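Local coordinates for protein HTH-type transcriptional regulator cbl (Escherichia coli K12, PDB 2FYI) that acts as a LysR-type transcriptional regulator, possibly an accessory one in the cys regulon, seen here as its cofactor-binding domain, at residues Leu59-Ser70 against Thr190-Gln201. Residues are numbered along the deposited sequence; the frame is centred on the assembly and turned at random.
Sequences LQNGEADIGIAS and TVWLGLKRGQLQ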
# COMPACT_ATOMS: atom_id res chain seq x y z
N LEU A 59 8.27 -12.10 12.79
CA LEU A 59 9.59 -12.53 13.18
C LEU A 59 9.54 -13.26 14.50
O LEU A 59 10.15 -14.31 14.63
CB LEU A 59 10.55 -11.35 13.27
CG LEU A 59 11.16 -10.81 11.98
CD1 LEU A 59 12.12 -9.68 12.30
CD2 LEU A 59 11.87 -11.91 11.25
N GLN A 60 8.81 -12.72 15.48
CA GLN A 60 8.70 -13.38 16.77
C GLN A 60 8.18 -14.81 16.63
O GLN A 60 8.66 -15.70 17.30
CB GLN A 60 7.80 -12.60 17.73
CG GLN A 60 8.30 -11.15 18.01
CD GLN A 60 7.16 -10.17 18.45
OE1 GLN A 60 6.18 -10.59 19.10
NE2 GLN A 60 7.30 -8.87 18.10
N ASN A 61 7.24 -15.02 15.72
CA ASN A 61 6.62 -16.33 15.49
C ASN A 61 7.38 -17.27 14.58
O ASN A 61 6.98 -18.40 14.40
CB ASN A 61 5.27 -16.12 14.82
CG ASN A 61 4.30 -15.38 15.70
OD1 ASN A 61 4.42 -15.40 16.92
ND2 ASN A 61 3.32 -14.70 15.08
N GLY A 62 8.43 -16.79 13.95
CA GLY A 62 9.11 -17.61 12.96
C GLY A 62 8.37 -17.74 11.63
O GLY A 62 8.80 -18.46 10.76
N GLU A 63 7.26 -17.04 11.47
CA GLU A 63 6.56 -16.99 10.19
C GLU A 63 7.35 -16.29 9.09
O GLU A 63 7.01 -16.42 7.91
CB GLU A 63 5.24 -16.23 10.31
CG GLU A 63 4.24 -16.85 11.23
CD GLU A 63 3.96 -18.27 10.86
OE1 GLU A 63 4.01 -18.61 9.65
OE2 GLU A 63 3.72 -19.09 11.78
N ALA A 64 8.37 -15.51 9.48
CA ALA A 64 9.28 -14.90 8.52
C ALA A 64 10.69 -15.08 9.02
O ALA A 64 10.92 -15.09 10.21
CB ALA A 64 8.96 -13.45 8.34
N ASP A 65 11.63 -15.19 8.09
CA ASP A 65 13.02 -15.31 8.42
C ASP A 65 13.68 -13.94 8.67
O ASP A 65 14.35 -13.76 9.67
CB ASP A 65 13.73 -16.11 7.31
CG ASP A 65 13.01 -17.47 6.98
OD1 ASP A 65 12.71 -18.27 7.91
OD2 ASP A 65 12.75 -17.79 5.77
N ILE A 66 13.47 -12.98 7.78
CA ILE A 66 14.04 -11.62 7.88
C ILE A 66 12.94 -10.56 7.84
O ILE A 66 12.02 -10.66 7.02
CB ILE A 66 14.99 -11.34 6.71
CG1 ILE A 66 16.03 -12.43 6.61
CG2 ILE A 66 15.69 -10.03 6.88
CD1 ILE A 66 16.71 -12.46 5.31
N GLY A 67 13.04 -9.55 8.70
CA GLY A 67 12.09 -8.45 8.69
C GLY A 67 12.80 -7.19 8.23
O GLY A 67 13.93 -6.93 8.65
N ILE A 68 12.15 -6.41 7.37
CA ILE A 68 12.77 -5.17 6.88
C ILE A 68 11.80 -4.01 6.94
O ILE A 68 10.75 -4.01 6.27
CB ILE A 68 13.26 -5.31 5.43
CG1 ILE A 68 14.35 -6.39 5.35
CG2 ILE A 68 13.77 -3.99 4.93
CD1 ILE A 68 14.33 -7.19 4.05
N ALA A 69 12.16 -3.02 7.75
CA ALA A 69 11.30 -1.84 7.96
C ALA A 69 12.11 -0.70 8.56
O ALA A 69 13.25 -0.89 8.99
CB ALA A 69 10.15 -2.19 8.85
N SER A 70 11.52 0.49 8.57
CA SER A 70 12.20 1.65 9.19
C SER A 70 11.80 1.83 10.65
O SER A 70 12.45 2.55 11.37
CB SER A 70 11.90 2.95 8.44
OG SER A 70 12.50 3.01 7.16
N THR A 190 16.37 5.30 9.27
CA THR A 190 17.19 4.13 8.98
C THR A 190 16.33 2.95 8.64
O THR A 190 15.24 2.77 9.21
CB THR A 190 17.99 3.71 10.18
OG1 THR A 190 18.79 4.81 10.60
CG2 THR A 190 18.86 2.57 9.79
N VAL A 191 16.79 2.13 7.71
CA VAL A 191 16.05 0.93 7.39
C VAL A 191 16.79 -0.21 8.04
O VAL A 191 17.98 -0.36 7.83
CB VAL A 191 15.99 0.65 5.91
CG1 VAL A 191 15.21 -0.59 5.72
CG2 VAL A 191 15.35 1.78 5.22
N TRP A 192 16.06 -1.01 8.82
CA TRP A 192 16.64 -2.10 9.57
C TRP A 192 16.36 -3.44 8.96
O TRP A 192 15.30 -3.68 8.35
CB TRP A 192 16.11 -2.11 10.99
CG TRP A 192 16.36 -0.83 11.69
CD1 TRP A 192 15.52 0.25 11.75
CD2 TRP A 192 17.51 -0.48 12.46
NE1 TRP A 192 16.10 1.25 12.50
CE2 TRP A 192 17.32 0.83 12.95
CE3 TRP A 192 18.69 -1.16 12.78
CZ2 TRP A 192 18.23 1.48 13.73
CZ3 TRP A 192 19.63 -0.50 13.58
CH2 TRP A 192 19.38 0.82 14.04
N LEU A 193 17.33 -4.32 9.15
CA LEU A 193 17.21 -5.70 8.83
C LEU A 193 17.16 -6.38 10.19
O LEU A 193 18.10 -6.23 10.99
CB LEU A 193 18.46 -6.12 8.12
CG LEU A 193 18.72 -5.38 6.82
CD1 LEU A 193 20.21 -5.16 6.64
CD2 LEU A 193 18.09 -6.16 5.65
N GLY A 194 16.07 -7.09 10.47
CA GLY A 194 15.92 -7.77 11.75
C GLY A 194 15.84 -9.29 11.65
O GLY A 194 15.37 -9.84 10.65
N LEU A 195 16.31 -9.97 12.68
CA LEU A 195 16.14 -11.42 12.80
C LEU A 195 15.66 -11.69 14.21
O LEU A 195 15.88 -10.86 15.12
CB LEU A 195 17.48 -12.15 12.63
CG LEU A 195 18.21 -11.88 11.33
CD1 LEU A 195 19.66 -12.28 11.39
CD2 LEU A 195 17.48 -12.64 10.26
N LYS A 196 15.02 -12.85 14.40
CA LYS A 196 14.68 -13.28 15.75
C LYS A 196 15.93 -13.57 16.57
O LYS A 196 16.85 -14.26 16.11
CB LYS A 196 13.81 -14.52 15.68
CG LYS A 196 13.31 -15.05 16.99
CD LYS A 196 12.42 -16.22 16.64
CE LYS A 196 12.27 -17.21 17.77
NZ LYS A 196 11.25 -16.70 18.69
N ARG A 197 15.98 -13.03 17.78
CA ARG A 197 17.16 -13.20 18.62
C ARG A 197 17.32 -14.63 19.12
O ARG A 197 16.34 -15.31 19.41
CB ARG A 197 17.07 -12.25 19.80
CG ARG A 197 18.18 -12.32 20.76
CD ARG A 197 17.86 -11.35 21.85
NE ARG A 197 18.01 -9.99 21.37
CZ ARG A 197 19.19 -9.37 21.27
NH1 ARG A 197 20.31 -10.03 21.62
NH2 ARG A 197 19.26 -8.11 20.84
N GLY A 198 18.57 -15.10 19.21
CA GLY A 198 18.85 -16.48 19.57
C GLY A 198 18.35 -17.53 18.57
O GLY A 198 18.39 -18.72 18.84
N GLN A 199 17.89 -17.12 17.40
CA GLN A 199 17.39 -18.09 16.44
C GLN A 199 18.50 -18.64 15.51
O GLN A 199 19.28 -17.86 14.96
CB GLN A 199 16.26 -17.46 15.63
CG GLN A 199 15.43 -18.42 14.80
CD GLN A 199 14.92 -19.59 15.63
OE1 GLN A 199 14.66 -19.46 16.85
NE2 GLN A 199 14.78 -20.76 14.98
N LEU A 200 18.58 -19.96 15.35
CA LEU A 200 19.40 -20.58 14.31
C LEU A 200 18.79 -20.38 12.90
O LEU A 200 17.56 -20.31 12.76
CB LEU A 200 19.54 -22.08 14.58
CG LEU A 200 20.25 -22.58 15.85
CD1 LEU A 200 20.46 -24.10 15.78
CD2 LEU A 200 21.57 -21.87 16.05
N GLN A 201 19.63 -20.31 11.87
CA GLN A 201 19.14 -20.09 10.49
C GLN A 201 19.81 -20.96 9.42
O GLN A 201 20.87 -21.56 9.65
CB GLN A 201 19.32 -18.64 10.10
CG GLN A 201 18.68 -17.64 11.07
CD GLN A 201 17.18 -17.44 10.83
OE1 GLN A 201 16.58 -18.03 9.90
NE2 GLN A 201 16.57 -16.60 11.65
O HOH W 1 14.45 -14.64 12.22
O HOH W 2 14.06 -18.40 10.11
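Ile68 lies alongside Leu193, its CG1 3.8 Å from Leu193 CD2, while its other branch, CG2, meets Val191 CG1. A beta-branched residue suits this place because its two arms reach two neighbours on the facing strand. Farther along, Ile66 runs beside Leu195, both leaning on helix 203-212 through Phe208 and Leu209. On the other face Leu59, from the end of helix 52-61, brings CD1 to 3.6 Å from Gly194 O; a CB on Gly67 would point at that methyl, consistent with a glycine. Between the faces, Gly67 and Gly194 exchange two nearly straight N-H...O bonds, Ala69 and Trp192 two more, that from Ala69 N to Trp192 O bent to 151°. At the polar edge Lys196 leaves with CG anti to its backbone N (chi1 -177°), passes Leu59 O and bends at its last torsion, so that NZ bonds Gln60 O at 3.1 Å. A methionine in its place would probably leave that helix-end carbonyl without its ammonium donor. One water joins Asp65 O to Lys196 N; another bridges Asp65 OD1 and Gln201 OE1, while OD2 accepts from Thr17 N. Strand 190-196, antiparallel to 66-69, itself parallel to 14-20, is characteristic of the periplasmic-binding-protein-like fold of LysR cofactor-binding domains.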